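Local coordinates for Mgp-operon protein 3 (PDB 6RJ1) that is an extracellular adhesin of a human pathogen that probably works with protein P1 in attaching the mycoplasma to sugars on host cells, at residues P38-V43 / A55-A60; D110-V115 / K131-L136; D10-T15 / D29-A34; G367-G372 / I447-H452. All blocks are in the same frame, centred on the assembly; numbering follows the deposited sequence.

Contact 1 (P38-V43 / A55-A60); sequences PSYELV and ALVRSA
The antiparallel beta hairpin of strands 40-48 and 52-59, at one margin of a mixed sheet, sets E41 beside R58 and L42 beside V57. E41 and R58 form the hydrogen-bonded pair: E41 N donates to R58 O at 2.8 Å, and R58 N returns a bond to E41 O. One rung further on, V43 N reaches L56 O, also at 2.8 Å. The side chains of E41 and R58 leave on the same face, lie side by side and point the same way, with carboxylate and guanidinium planes 33° apart. E41 OE2 sits at the guanidinium edge, where R58 NE gives it a weak bond of 3.4 Å within a salt bridge. V43 crosses the arginine at about a right angle, its CG2 on R58 CG (3.6 Å) and its CG1 over the centre of one guanidinium face; R58 NH1 is held by H452 O. On the other face, which V30 and V31 of helix 30-33 cover, L42 CD1 packs on A55 CB at 3.8 Å. CG of Y40, anti to its carbonyl carbon (chi1 -80°), lies beside the backbone N, and the ring takes S59 CB over the centre of one face, a CH-pi contact 3.9 Å from the centroid, while Y40 OH bonds to A112 O. S39 OG and S59 OG share a 2.7 Å hydrogen bond, in which either could be the donor.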
loop_
_atom_site.group_PDB
_atom_site.type_symbol
_atom_site.label_atom_id
_atom_site.label_comp_id
_atom_site.label_asym_id
_atom_site.label_seq_id
_atom_site.Cartn_x
_atom_site.Cartn_y
_atom_site.Cartn_z
ATOM N N PRO A 38 6.942 -16.591 -24.016
ATOM C CA PRO A 38 5.538 -16.823 -23.617
ATOM C C PRO A 38 5.180 -16.606 -22.147
ATOM O O PRO A 38 4.006 -16.378 -21.860
ATOM C CB PRO A 38 5.295 -18.279 -24.016
ATOM C CG PRO A 38 6.262 -18.543 -25.089
ATOM C CD PRO A 38 7.477 -17.750 -24.762
ATOM N N SER A 39 6.160 -16.668 -21.223
ATOM C CA SER A 39 5.927 -16.453 -19.781
ATOM C C SER A 39 5.561 -15.005 -19.430
ATOM O O SER A 39 5.072 -14.748 -18.321
ATOM C CB SER A 39 7.130 -16.893 -18.956
ATOM O OG SER A 39 8.275 -16.116 -19.266
ATOM N N TYR A 40 5.820 -14.061 -20.359
ATOM C CA TYR A 40 5.486 -12.661 -20.152
ATOM C C TYR A 40 3.991 -12.450 -20.145
ATOM O O TYR A 40 3.255 -13.104 -20.883
ATOM C CB TYR A 40 6.191 -11.741 -21.143
ATOM C CG TYR A 40 7.626 -11.454 -20.768
ATOM C CD1 TYR A 40 7.940 -10.469 -19.835
ATOM C CD2 TYR A 40 8.674 -12.156 -21.356
ATOM C CE1 TYR A 40 9.261 -10.201 -19.484
ATOM C CE2 TYR A 40 9.999 -11.891 -21.022
ATOM C CZ TYR A 40 10.288 -10.912 -20.085
ATOM O OH TYR A 40 11.595 -10.634 -19.776
ATOM N N GLU A 41 3.547 -11.567 -19.257
ATOM C CA GLU A 41 2.155 -11.255 -18.999
ATOM C C GLU A 41 1.984 -9.729 -18.969
ATOM O O GLU A 41 2.766 -9.034 -18.312
ATOM C CB GLU A 41 1.764 -11.915 -17.659
ATOM C CG GLU A 41 0.374 -11.606 -17.123
ATOM C CD GLU A 41 0.285 -11.473 -15.606
ATOM O OE1 GLU A 41 -0.503 -12.236 -15.001
ATOM O OE2 GLU A 41 0.992 -10.616 -15.021
ATOM N N LEU A 42 0.977 -9.213 -19.712
ATOM C CA LEU A 42 0.667 -7.786 -19.757
ATOM C C LEU A 42 -0.023 -7.395 -18.445
ATOM O O LEU A 42 -1.053 -7.976 -18.099
ATOM C CB LEU A 42 -0.174 -7.452 -21.000
ATOM C CG LEU A 42 -0.820 -6.065 -21.056
ATOM C CD1 LEU A 42 0.212 -4.965 -21.168
ATOM C CD2 LEU A 42 -1.815 -5.977 -22.193
ATOM N N VAL A 43 0.592 -6.454 -17.693
ATOM C CA VAL A 43 0.159 -5.990 -16.358
ATOM C C VAL A 43 -0.594 -4.669 -16.423
ATOM O O VAL A 43 -1.565 -4.489 -15.693
ATOM C CB VAL A 43 1.341 -5.874 -15.355
ATOM C CG1 VAL A 43 0.848 -5.935 -13.917
ATOM C CG2 VAL A 43 2.385 -6.944 -15.594
ATOM N N ALA A 55 3.121 -0.210 -22.887
ATOM C CA ALA A 55 2.702 -1.417 -22.161
ATOM C C ALA A 55 3.735 -1.828 -21.101
ATOM O O ALA A 55 4.897 -1.443 -21.198
ATOM C CB ALA A 55 2.450 -2.562 -23.138
ATOM N N LEU A 56 3.300 -2.580 -20.080
ATOM C CA LEU A 56 4.131 -3.088 -18.992
ATOM C C LEU A 56 3.955 -4.603 -18.921
ATOM O O LEU A 56 2.833 -5.101 -18.773
ATOM C CB LEU A 56 3.735 -2.432 -17.655
ATOM C CG LEU A 56 4.531 -2.824 -16.401
ATOM C CD1 LEU A 56 6.018 -2.532 -16.566
ATOM C CD2 LEU A 56 3.991 -2.117 -15.180
ATOM N N VAL A 57 5.060 -5.331 -19.043
ATOM C CA VAL A 57 5.043 -6.796 -19.028
ATOM C C VAL A 57 6.040 -7.376 -18.018
ATOM O O VAL A 57 7.141 -6.841 -17.855
ATOM C CB VAL A 57 5.244 -7.420 -20.449
ATOM C CG1 VAL A 57 4.043 -7.169 -21.361
ATOM C CG2 VAL A 57 6.542 -6.946 -21.099
ATOM N N ARG A 58 5.670 -8.498 -17.392
ATOM C CA ARG A 58 6.511 -9.207 -16.433
ATOM C C ARG A 58 6.422 -10.715 -16.644
ATOM O O ARG A 58 5.448 -11.187 -17.211
ATOM C CB ARG A 58 6.157 -8.807 -14.981
ATOM C CG ARG A 58 4.820 -9.312 -14.483
ATOM C CD ARG A 58 4.452 -8.705 -13.149
ATOM N NE ARG A 58 3.084 -9.068 -12.770
ATOM C CZ ARG A 58 2.471 -8.643 -11.675
ATOM N NH1 ARG A 58 3.092 -7.830 -10.830
ATOM N NH2 ARG A 58 1.230 -9.029 -11.415
ATOM N N SER A 59 7.426 -11.467 -16.191
ATOM C CA SER A 59 7.447 -12.921 -16.333
ATOM C C SER A 59 7.560 -13.593 -14.979
ATOM O O SER A 59 8.322 -13.127 -14.128
ATOM C CB SER A 59 8.596 -13.356 -17.240
ATOM O OG SER A 59 8.944 -14.718 -17.062
ATOM N N ALA A 60 6.822 -14.710 -14.792
ATOM C CA ALA A 60 6.836 -15.515 -13.563
ATOM C C ALA A 60 8.150 -16.319 -13.451
ATOM O O ALA A 60 8.372 -17.038 -12.472
ATOM C CB ALA A 60 5.640 -16.451 -13.546
#

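Contact 2 (D110-V115 / K131-L136); sequences DFASYV and KIKLAL
Y114 lays its ring against the aliphatic chains of K131 and K133 in the antiparallel beta hairpin of strands 114-121 and 125-135. Both lysines run obliquely to the tyrosine. K131 comes over one ring face: its CD stands 3.9 Å from the centroid, shifted toward the rim, in a CH-pi contact. Its ammonium lies further along, where any cation-pi attraction is weak at most. K133, the non-hydrogen-bonded partner of Y114, runs past the ring with CB and CG near Y114 CE1 (CB at 3.7 Å) and CD near Y114 OH. The K133 chain runs extended to CE and bends at chi4 (-87°), which sets NZ tip to tip with D110. In the salt bridge K133 NZ lies 2.9 Å from D110 OD2 and comes from above the carboxylate, 48° out of its plane. D110 OD1 accepts A112 N at 3.1 Å in an Asx turn, which helps to hold the carboxylate in the loop leading into strand 114-121. F84 of strand 82-84 packs on both D110 and K133. V115 and I132 exchange two backbone bonds, and L134 N donates to S113 O at 3.0 Å. On the face away from Y114, V115 and L134 cross at about a right angle, V115 CG2 touching L134 CD2 at 3.9 Å, while the other methyl of L134, CD1, rests on S113 CB.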
loop_
_atom_site.group_PDB
_atom_site.type_symbol
_atom_site.label_atom_id
_atom_site.label_comp_id
_atom_site.label_asym_id
_atom_site.label_seq_id
_atom_site.Cartn_x
_atom_site.Cartn_y
_atom_site.Cartn_z
ATOM N N ASP A 110 17.352 -13.122 -18.147
ATOM C CA ASP A 110 17.007 -12.814 -16.762
ATOM C C ASP A 110 15.492 -12.711 -16.511
ATOM O O ASP A 110 15.080 -12.663 -15.351
ATOM C CB ASP A 110 17.691 -11.506 -16.341
ATOM C CG ASP A 110 17.607 -10.359 -17.340
ATOM O OD1 ASP A 110 16.523 -10.161 -17.932
ATOM O OD2 ASP A 110 18.626 -9.671 -17.530
ATOM N N PHE A 111 14.677 -12.647 -17.597
ATOM C CA PHE A 111 13.213 -12.503 -17.589
ATOM C C PHE A 111 12.754 -11.245 -16.830
ATOM O O PHE A 111 11.710 -11.251 -16.177
ATOM C CB PHE A 111 12.488 -13.772 -17.096
ATOM C CG PHE A 111 12.842 -15.047 -17.825
ATOM C CD1 PHE A 111 13.898 -15.833 -17.401
ATOM C CD2 PHE A 111 12.083 -15.486 -18.907
ATOM C CE1 PHE A 111 14.209 -17.026 -18.058
ATOM C CE2 PHE A 111 12.390 -16.685 -19.556
ATOM C CZ PHE A 111 13.446 -17.447 -19.125
ATOM N N ALA A 112 13.542 -10.154 -16.942
ATOM C CA ALA A 112 13.257 -8.859 -16.325
ATOM C C ALA A 112 11.985 -8.258 -16.915
ATOM O O ALA A 112 11.613 -8.572 -18.047
ATOM C CB ALA A 112 14.420 -7.911 -16.560
ATOM N N SER A 113 11.328 -7.383 -16.159
ATOM C CA SER A 113 10.137 -6.695 -16.630
ATOM C C SER A 113 10.495 -5.629 -17.670
ATOM O O SER A 113 11.589 -5.057 -17.637
ATOM C CB SER A 113 9.397 -6.069 -15.463
ATOM O OG SER A 113 9.012 -7.070 -14.536
ATOM N N TYR A 114 9.581 -5.387 -18.609
ATOM C CA TYR A 114 9.801 -4.400 -19.661
ATOM C C TYR A 114 8.652 -3.439 -19.809
ATOM O O TYR A 114 7.497 -3.783 -19.545
ATOM C CB TYR A 114 10.035 -5.082 -21.022
ATOM C CG TYR A 114 11.398 -5.708 -21.173
ATOM C CD1 TYR A 114 12.488 -4.958 -21.611
ATOM C CD2 TYR A 114 11.600 -7.058 -20.903
ATOM C CE1 TYR A 114 13.750 -5.532 -21.753
ATOM C CE2 TYR A 114 12.857 -7.643 -21.034
ATOM C CZ TYR A 114 13.932 -6.877 -21.461
ATOM O OH TYR A 114 15.173 -7.460 -21.584
ATOM N N VAL A 115 8.990 -2.228 -20.257
ATOM C CA VAL A 115 8.054 -1.192 -20.655
ATOM C C VAL A 115 8.188 -1.236 -22.174
ATOM O O VAL A 115 9.304 -1.094 -22.692
ATOM C CB VAL A 115 8.368 0.207 -20.063
ATOM C CG1 VAL A 115 7.610 1.303 -20.805
ATOM C CG2 VAL A 115 8.045 0.252 -18.579
ATOM N N LYS A 131 11.764 -1.532 -26.368
ATOM C CA LYS A 131 11.537 -2.005 -24.999
ATOM C C LYS A 131 12.592 -1.452 -24.044
ATOM O O LYS A 131 13.768 -1.366 -24.404
ATOM C CB LYS A 131 11.399 -3.542 -24.910
ATOM C CG LYS A 131 12.594 -4.371 -25.383
ATOM C CD LYS A 131 12.333 -5.863 -25.182
ATOM C CE LYS A 131 13.585 -6.708 -25.251
ATOM N NZ LYS A 131 13.961 -7.044 -26.649
ATOM N N ILE A 132 12.154 -1.017 -22.854
ATOM C CA ILE A 132 13.026 -0.461 -21.815
ATOM C C ILE A 132 13.018 -1.435 -20.636
ATOM O O ILE A 132 11.961 -1.692 -20.045
ATOM C CB ILE A 132 12.625 0.997 -21.401
ATOM C CG1 ILE A 132 12.553 1.950 -22.620
ATOM C CG2 ILE A 132 13.555 1.565 -20.319
ATOM C CD1 ILE A 132 11.180 2.372 -22.994
ATOM N N LYS A 133 14.193 -1.991 -20.318
ATOM C CA LYS A 133 14.374 -2.940 -19.225
ATOM C C LYS A 133 14.255 -2.236 -17.876
ATOM O O LYS A 133 14.763 -1.129 -17.696
ATOM C CB LYS A 133 15.744 -3.609 -19.356
ATOM C CG LYS A 133 15.858 -4.972 -18.710
ATOM C CD LYS A 133 17.194 -5.541 -19.100
ATOM C CE LYS A 133 17.449 -6.910 -18.553
ATOM N NZ LYS A 133 18.049 -6.847 -17.198
ATOM N N LEU A 134 13.572 -2.877 -16.930
ATOM C CA LEU A 134 13.401 -2.322 -15.595
ATOM C C LEU A 134 14.424 -2.987 -14.700
ATOM O O LEU A 134 14.175 -4.039 -14.117
ATOM C CB LEU A 134 11.964 -2.514 -15.085
ATOM C CG LEU A 134 10.844 -1.886 -15.922
ATOM C CD1 LEU A 134 9.501 -2.236 -15.348
ATOM C CD2 LEU A 134 11.006 -0.364 -16.049
ATOM N N ALA A 135 15.616 -2.403 -14.666
ATOM C CA ALA A 135 16.736 -2.905 -13.892
ATOM C C ALA A 135 16.532 -2.754 -12.386
ATOM O O ALA A 135 15.902 -1.795 -11.928
ATOM C CB ALA A 135 18.008 -2.203 -14.321
ATOM N N LEU A 136 17.069 -3.722 -11.621
ATOM C CA LEU A 136 17.054 -3.774 -10.166
ATOM C C LEU A 136 17.633 -2.457 -9.586
ATOM O O LEU A 136 18.558 -1.894 -10.190
ATOM C CB LEU A 136 17.972 -4.929 -9.715
ATOM C CG LEU A 136 17.391 -6.276 -9.242
ATOM C CD1 LEU A 136 15.956 -6.206 -8.806
ATOM C CD2 LEU A 136 17.682 -7.370 -10.207
#

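Contact 3 (D10-T15 / D29-A34); sequences DHNTLT and DVVRAA
N12 O takes a hydrogen bond from V30 N, in the first turn of helix 30-33, at 2.9 Å and nearly along the C=O axis, and a longer CA-H...O contact of 3.5 Å from D29 CA, just before the helix. N12 lies in the type II' beta turn from D10 to T13, which joins the first two strands of a small antiparallel sheet, so the turn meets the N-terminal end of the helix. D29 is the N-cap. Its CG is anti to the backbone N (chi1 -173°), and OD1 accepts R32 N at 3.3 Å from well above the carboxylate plane, with a weaker bond from V31 N. N12 CB lies 3.7 Å from the capping oxygen, D29 OD1. The amide of N12 is turned toward strand 40-48, where OD1 accepts L42 N and ND2 donates to Y40 O, a pair of bonds that fixes its flip. V31 CG2 packs against N12 ND2 and CG beside these bonds. Further along the strand L14 crosses V30, also packed on A55 and V57, and the apolar contact is made by L14 CD1 and V30 CG2, 3.9 Å apart.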
loop_
_atom_site.group_PDB
_atom_site.type_symbol
_atom_site.label_atom_id
_atom_site.label_comp_id
_atom_site.label_asym_id
_atom_site.label_seq_id
_atom_site.Cartn_x
_atom_site.Cartn_y
_atom_site.Cartn_z
ATOM N N ASP A 10 -7.688 -8.423 -23.262
ATOM C CA ASP A 10 -7.984 -9.839 -23.074
ATOM C C ASP A 10 -6.609 -10.499 -22.930
ATOM O O ASP A 10 -5.949 -10.818 -23.934
ATOM C CB ASP A 10 -8.824 -10.450 -24.209
ATOM C CG ASP A 10 -9.250 -11.894 -23.952
ATOM O OD1 ASP A 10 -9.227 -12.328 -22.769
ATOM O OD2 ASP A 10 -9.617 -12.589 -24.929
ATOM N N HIS A 11 -6.177 -10.656 -21.663
ATOM C CA HIS A 11 -4.888 -11.173 -21.207
ATOM C C HIS A 11 -3.701 -10.384 -21.812
ATOM O O HIS A 11 -3.313 -9.369 -21.229
ATOM C CB HIS A 11 -4.738 -12.703 -21.375
ATOM C CG HIS A 11 -3.415 -13.214 -20.877
ATOM N ND1 HIS A 11 -2.581 -13.963 -21.687
ATOM C CD2 HIS A 11 -2.790 -12.992 -19.694
ATOM C CE1 HIS A 11 -1.490 -14.186 -20.969
ATOM N NE2 HIS A 11 -1.575 -13.634 -19.759
ATOM N N ASN A 12 -3.137 -10.835 -22.959
ATOM C CA ASN A 12 -1.989 -10.166 -23.605
ATOM C C ASN A 12 -2.358 -9.443 -24.897
ATOM O O ASN A 12 -1.496 -8.839 -25.536
ATOM C CB ASN A 12 -0.824 -11.140 -23.837
ATOM C CG ASN A 12 -0.087 -11.591 -22.599
ATOM O OD1 ASN A 12 -0.169 -11.008 -21.509
ATOM N ND2 ASN A 12 0.668 -12.652 -22.753
ATOM N N THR A 13 -3.645 -9.486 -25.258
ATOM C CA THR A 13 -4.170 -8.881 -26.471
ATOM C C THR A 13 -4.981 -7.624 -26.179
ATOM O O THR A 13 -5.844 -7.639 -25.302
ATOM C CB THR A 13 -4.939 -9.931 -27.299
ATOM O OG1 THR A 13 -4.061 -11.031 -27.546
ATOM C CG2 THR A 13 -5.439 -9.383 -28.629
ATOM N N LEU A 14 -4.677 -6.538 -26.917
ATOM C CA LEU A 14 -5.379 -5.262 -26.877
ATOM C C LEU A 14 -6.118 -5.160 -28.207
ATOM O O LEU A 14 -5.480 -4.993 -29.252
ATOM C CB LEU A 14 -4.408 -4.084 -26.657
ATOM C CG LEU A 14 -3.654 -4.067 -25.314
ATOM C CD1 LEU A 14 -2.657 -2.946 -25.267
ATOM C CD2 LEU A 14 -4.600 -3.965 -24.132
ATOM N N THR A 15 -7.454 -5.355 -28.182
ATOM C CA THR A 15 -8.271 -5.375 -29.399
ATOM C C THR A 15 -9.040 -4.044 -29.622
ATOM O O THR A 15 -9.658 -3.523 -28.691
ATOM C CB THR A 15 -9.184 -6.633 -29.412
ATOM O OG1 THR A 15 -8.406 -7.823 -29.408
ATOM C CG2 THR A 15 -10.128 -6.697 -30.594
ATOM N N ASP A 29 -1.174 -8.711 -29.847
ATOM C CA ASP A 29 -0.605 -9.578 -28.813
ATOM C C ASP A 29 0.714 -8.937 -28.440
ATOM O O ASP A 29 1.731 -9.139 -29.109
ATOM C CB ASP A 29 -0.407 -11.033 -29.276
ATOM C CG ASP A 29 0.018 -12.017 -28.177
ATOM O OD1 ASP A 29 0.694 -11.587 -27.203
ATOM O OD2 ASP A 29 -0.321 -13.210 -28.292
ATOM N N VAL A 30 0.662 -8.118 -27.391
ATOM C CA VAL A 30 1.745 -7.310 -26.847
ATOM C C VAL A 30 3.043 -8.127 -26.637
ATOM O O VAL A 30 4.116 -7.669 -27.038
ATOM C CB VAL A 30 1.226 -6.597 -25.570
ATOM C CG1 VAL A 30 2.345 -6.043 -24.712
ATOM C CG2 VAL A 30 0.238 -5.493 -25.929
ATOM N N VAL A 31 2.930 -9.348 -26.077
ATOM C CA VAL A 31 4.063 -10.237 -25.792
ATOM C C VAL A 31 4.685 -10.796 -27.098
ATOM O O VAL A 31 5.911 -10.719 -27.257
ATOM C CB VAL A 31 3.675 -11.327 -24.753
ATOM C CG1 VAL A 31 4.761 -12.390 -24.599
ATOM C CG2 VAL A 31 3.368 -10.694 -23.405
ATOM N N ARG A 32 3.854 -11.334 -28.010
ATOM C CA ARG A 32 4.290 -11.869 -29.303
ATOM C C ARG A 32 4.927 -10.771 -30.171
ATOM O O ARG A 32 5.995 -10.997 -30.746
ATOM C CB ARG A 32 3.107 -12.510 -30.051
ATOM C CG ARG A 32 3.224 -14.017 -30.233
ATOM C CD ARG A 32 2.244 -14.771 -29.353
ATOM N NE ARG A 32 2.284 -16.212 -29.597
ATOM C CZ ARG A 32 1.386 -17.082 -29.143
ATOM N NH1 ARG A 32 0.346 -16.665 -28.431
ATOM N NH2 ARG A 32 1.509 -18.374 -29.417
ATOM N N ALA A 33 4.277 -9.582 -30.243
ATOM C CA ALA A 33 4.722 -8.424 -31.042
ATOM C C ALA A 33 6.044 -7.836 -30.573
ATOM O O ALA A 33 6.806 -7.336 -31.401
ATOM C CB ALA A 33 3.652 -7.343 -31.059
ATOM N N ALA A 34 6.315 -7.892 -29.252
ATOM C CA ALA A 34 7.553 -7.370 -28.665
ATOM C C ALA A 34 8.705 -8.375 -28.743
ATOM O O ALA A 34 9.821 -8.055 -28.333
ATOM C CB ALA A 34 7.313 -6.946 -27.228
#

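Contact 4 (G367-G372 / I447-H452); sequences GVIVPG and ITQLYH
I369 enters the contact with its CB 3.7 Å from Q449 OE1. Its CG1, anti to the carbonyl carbon (chi1 -56°), stands over the centre of one face of the H452 imidazole, a CH-pi contact 3.8 Å from the centroid and 13° off the ring normal. CD1 at the tip lies against H452 CB and CG and reaches T448 CG2 at 3.9 Å, whereas the hydroxyl of T448 is engaged with V64 N. The imidazole beneath the isoleucine is also held at its edge: H452 ND1 donates to G367 O at 2.7 Å, the acceptor lying close to the ring plane, so ND1 carries the proton here, a bond which, with I369 on its face, limits the rotation of the ring. G367 is where helix 360-365 ends in a Schellman motif; the loop that leaves it docks on helix 446-454 through Q449 and H452, residues one turn apart. The backbone of I369 is gripped at both polar atoms by the carboxamide of Q449. That side chain bends at chi2 (-71°), which brings CD toward V368 CG1. Q449 OE1 accepts I369 N at 2.8 Å, in the plane of the carboxamide and on a lone pair, while Q449 NE2 donates almost straight to I369 O at 3.2 Å. These two bonds satisfy buried main-chain groups of a segment with no regular secondary structure. V368 crosses the glutamine at about a right angle and touches it with one methyl, CG1, 3.4 Å from OE1.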
loop_
_atom_site.group_PDB
_atom_site.type_symbol
_atom_site.label_atom_id
_atom_site.label_comp_id
_atom_site.label_asym_id
_atom_site.label_seq_id
_atom_site.Cartn_x
_atom_site.Cartn_y
_atom_site.Cartn_z
ATOM N N GLY A 367 -0.136 -11.358 -7.652
ATOM C CA GLY A 367 1.076 -11.158 -8.427
ATOM C C GLY A 367 2.289 -11.791 -7.782
ATOM O O GLY A 367 3.424 -11.440 -8.118
ATOM N N VAL A 368 2.059 -12.713 -6.839
ATOM C CA VAL A 368 3.129 -13.435 -6.160
ATOM C C VAL A 368 3.407 -14.666 -7.026
ATOM O O VAL A 368 2.460 -15.307 -7.499
ATOM C CB VAL A 368 2.741 -13.771 -4.687
ATOM C CG1 VAL A 368 3.675 -14.803 -4.069
ATOM C CG2 VAL A 368 2.702 -12.511 -3.827
ATOM N N ILE A 369 4.690 -14.948 -7.307
ATOM C CA ILE A 369 5.088 -16.112 -8.109
ATOM C C ILE A 369 4.851 -17.386 -7.286
ATOM O O ILE A 369 5.564 -17.636 -6.309
ATOM C CB ILE A 369 6.552 -16.018 -8.654
ATOM C CG1 ILE A 369 6.784 -14.732 -9.489
ATOM C CG2 ILE A 369 6.948 -17.297 -9.432
ATOM C CD1 ILE A 369 8.258 -14.327 -9.631
ATOM N N VAL A 370 3.817 -18.150 -7.658
ATOM C CA VAL A 370 3.482 -19.421 -7.018
ATOM C C VAL A 370 3.741 -20.530 -8.053
ATOM O O VAL A 370 2.879 -20.794 -8.899
ATOM C CB VAL A 370 2.053 -19.469 -6.401
ATOM C CG1 VAL A 370 1.796 -20.801 -5.702
ATOM C CG2 VAL A 370 1.833 -18.314 -5.427
ATOM N N PRO A 371 4.951 -21.137 -8.052
ATOM C CA PRO A 371 5.244 -22.196 -9.042
ATOM C C PRO A 371 4.266 -23.372 -8.980
ATOM O O PRO A 371 3.923 -23.839 -7.897
ATOM C CB PRO A 371 6.689 -22.605 -8.723
ATOM C CG PRO A 371 7.254 -21.449 -7.947
ATOM C CD PRO A 371 6.099 -20.918 -7.151
ATOM N N GLY A 372 3.805 -23.800 -10.153
ATOM C CA GLY A 372 2.835 -24.879 -10.312
ATOM C C GLY A 372 1.421 -24.357 -10.478
ATOM O O GLY A 372 0.497 -25.132 -10.746
ATOM N N ILE A 447 12.950 -11.163 -2.177
ATOM C CA ILE A 447 13.516 -10.184 -3.110
ATOM C C ILE A 447 12.976 -10.371 -4.546
ATOM O O ILE A 447 12.727 -9.372 -5.233
ATOM C CB ILE A 447 15.073 -10.127 -3.030
ATOM C CG1 ILE A 447 15.630 -8.852 -3.702
ATOM C CG2 ILE A 447 15.761 -11.398 -3.543
ATOM C CD1 ILE A 447 15.278 -7.537 -3.019
ATOM N N THR A 448 12.752 -11.629 -4.974
ATOM C CA THR A 448 12.186 -11.956 -6.287
ATOM C C THR A 448 10.716 -11.501 -6.316
ATOM O O THR A 448 10.286 -10.864 -7.283
ATOM C CB THR A 448 12.327 -13.466 -6.534
ATOM O OG1 THR A 448 13.705 -13.818 -6.482
ATOM C CG2 THR A 448 11.711 -13.911 -7.851
ATOM N N GLN A 449 9.959 -11.822 -5.238
ATOM C CA GLN A 449 8.546 -11.471 -5.088
ATOM C C GLN A 449 8.370 -9.979 -5.068
ATOM O O GLN A 449 7.408 -9.488 -5.647
ATOM C CB GLN A 449 7.918 -12.087 -3.829
ATOM C CG GLN A 449 8.053 -13.602 -3.694
ATOM C CD GLN A 449 7.227 -14.427 -4.649
ATOM O OE1 GLN A 449 6.620 -13.933 -5.612
ATOM N NE2 GLN A 449 7.188 -15.720 -4.386
ATOM N N LEU A 450 9.307 -9.257 -4.429
ATOM C CA LEU A 450 9.282 -7.800 -4.381
ATOM C C LEU A 450 9.560 -7.226 -5.773
ATOM O O LEU A 450 8.915 -6.247 -6.148
ATOM C CB LEU A 450 10.256 -7.228 -3.335
ATOM C CG LEU A 450 9.936 -7.484 -1.863
ATOM C CD1 LEU A 450 11.139 -7.197 -0.993
ATOM C CD2 LEU A 450 8.734 -6.694 -1.402
ATOM N N TYR A 451 10.459 -7.855 -6.563
ATOM C CA TYR A 451 10.707 -7.374 -7.921
ATOM C C TYR A 451 9.475 -7.562 -8.814
ATOM O O TYR A 451 9.027 -6.599 -9.444
ATOM C CB TYR A 451 11.974 -7.981 -8.559
ATOM C CG TYR A 451 12.180 -7.500 -9.984
ATOM C CD1 TYR A 451 12.737 -6.247 -10.246
ATOM C CD2 TYR A 451 11.727 -8.250 -11.069
ATOM C CE1 TYR A 451 12.864 -5.771 -11.549
ATOM C CE2 TYR A 451 11.842 -7.779 -12.374
ATOM C CZ TYR A 451 12.417 -6.544 -12.609
ATOM O OH TYR A 451 12.541 -6.096 -13.895
ATOM N N HIS A 452 8.934 -8.799 -8.858
ATOM C CA HIS A 452 7.759 -9.165 -9.656
ATOM C C HIS A 452 6.527 -8.323 -9.323
ATOM O O HIS A 452 5.844 -7.876 -10.239
ATOM C CB HIS A 452 7.458 -10.659 -9.516
ATOM C CG HIS A 452 6.495 -11.174 -10.534
ATOM N ND1 HIS A 452 5.166 -11.357 -10.232
ATOM C CD2 HIS A 452 6.704 -11.527 -11.824
ATOM C CE1 HIS A 452 4.605 -11.825 -11.335
ATOM N NE2 HIS A 452 5.495 -11.942 -12.321
#

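From the N terminus, contact 3 comes first and closes a short loop that returns from the opening turn to helix 30-33. Contact 1 follows as the hairpin 40-48/52-59 and contact 2 as the hairpin 114-121/125-135. Contact 4 comes last, bringing the loop after helix 360-365 to helix 446-454 across more than seventy residues, many of them not modelled. The four loops run in series; none nests in or crosses another. In space they adjoin: strands 52-59 and 114-121 are sheet neighbours, joining contacts 1 and 2, and N12 ties contact 3 to the outer strand 40-48. Helix 446-454 reaches both hairpins, and Y451 OH bonds to S113 N and L134 O of contact 2. Contacts 3 and 4 do not touch.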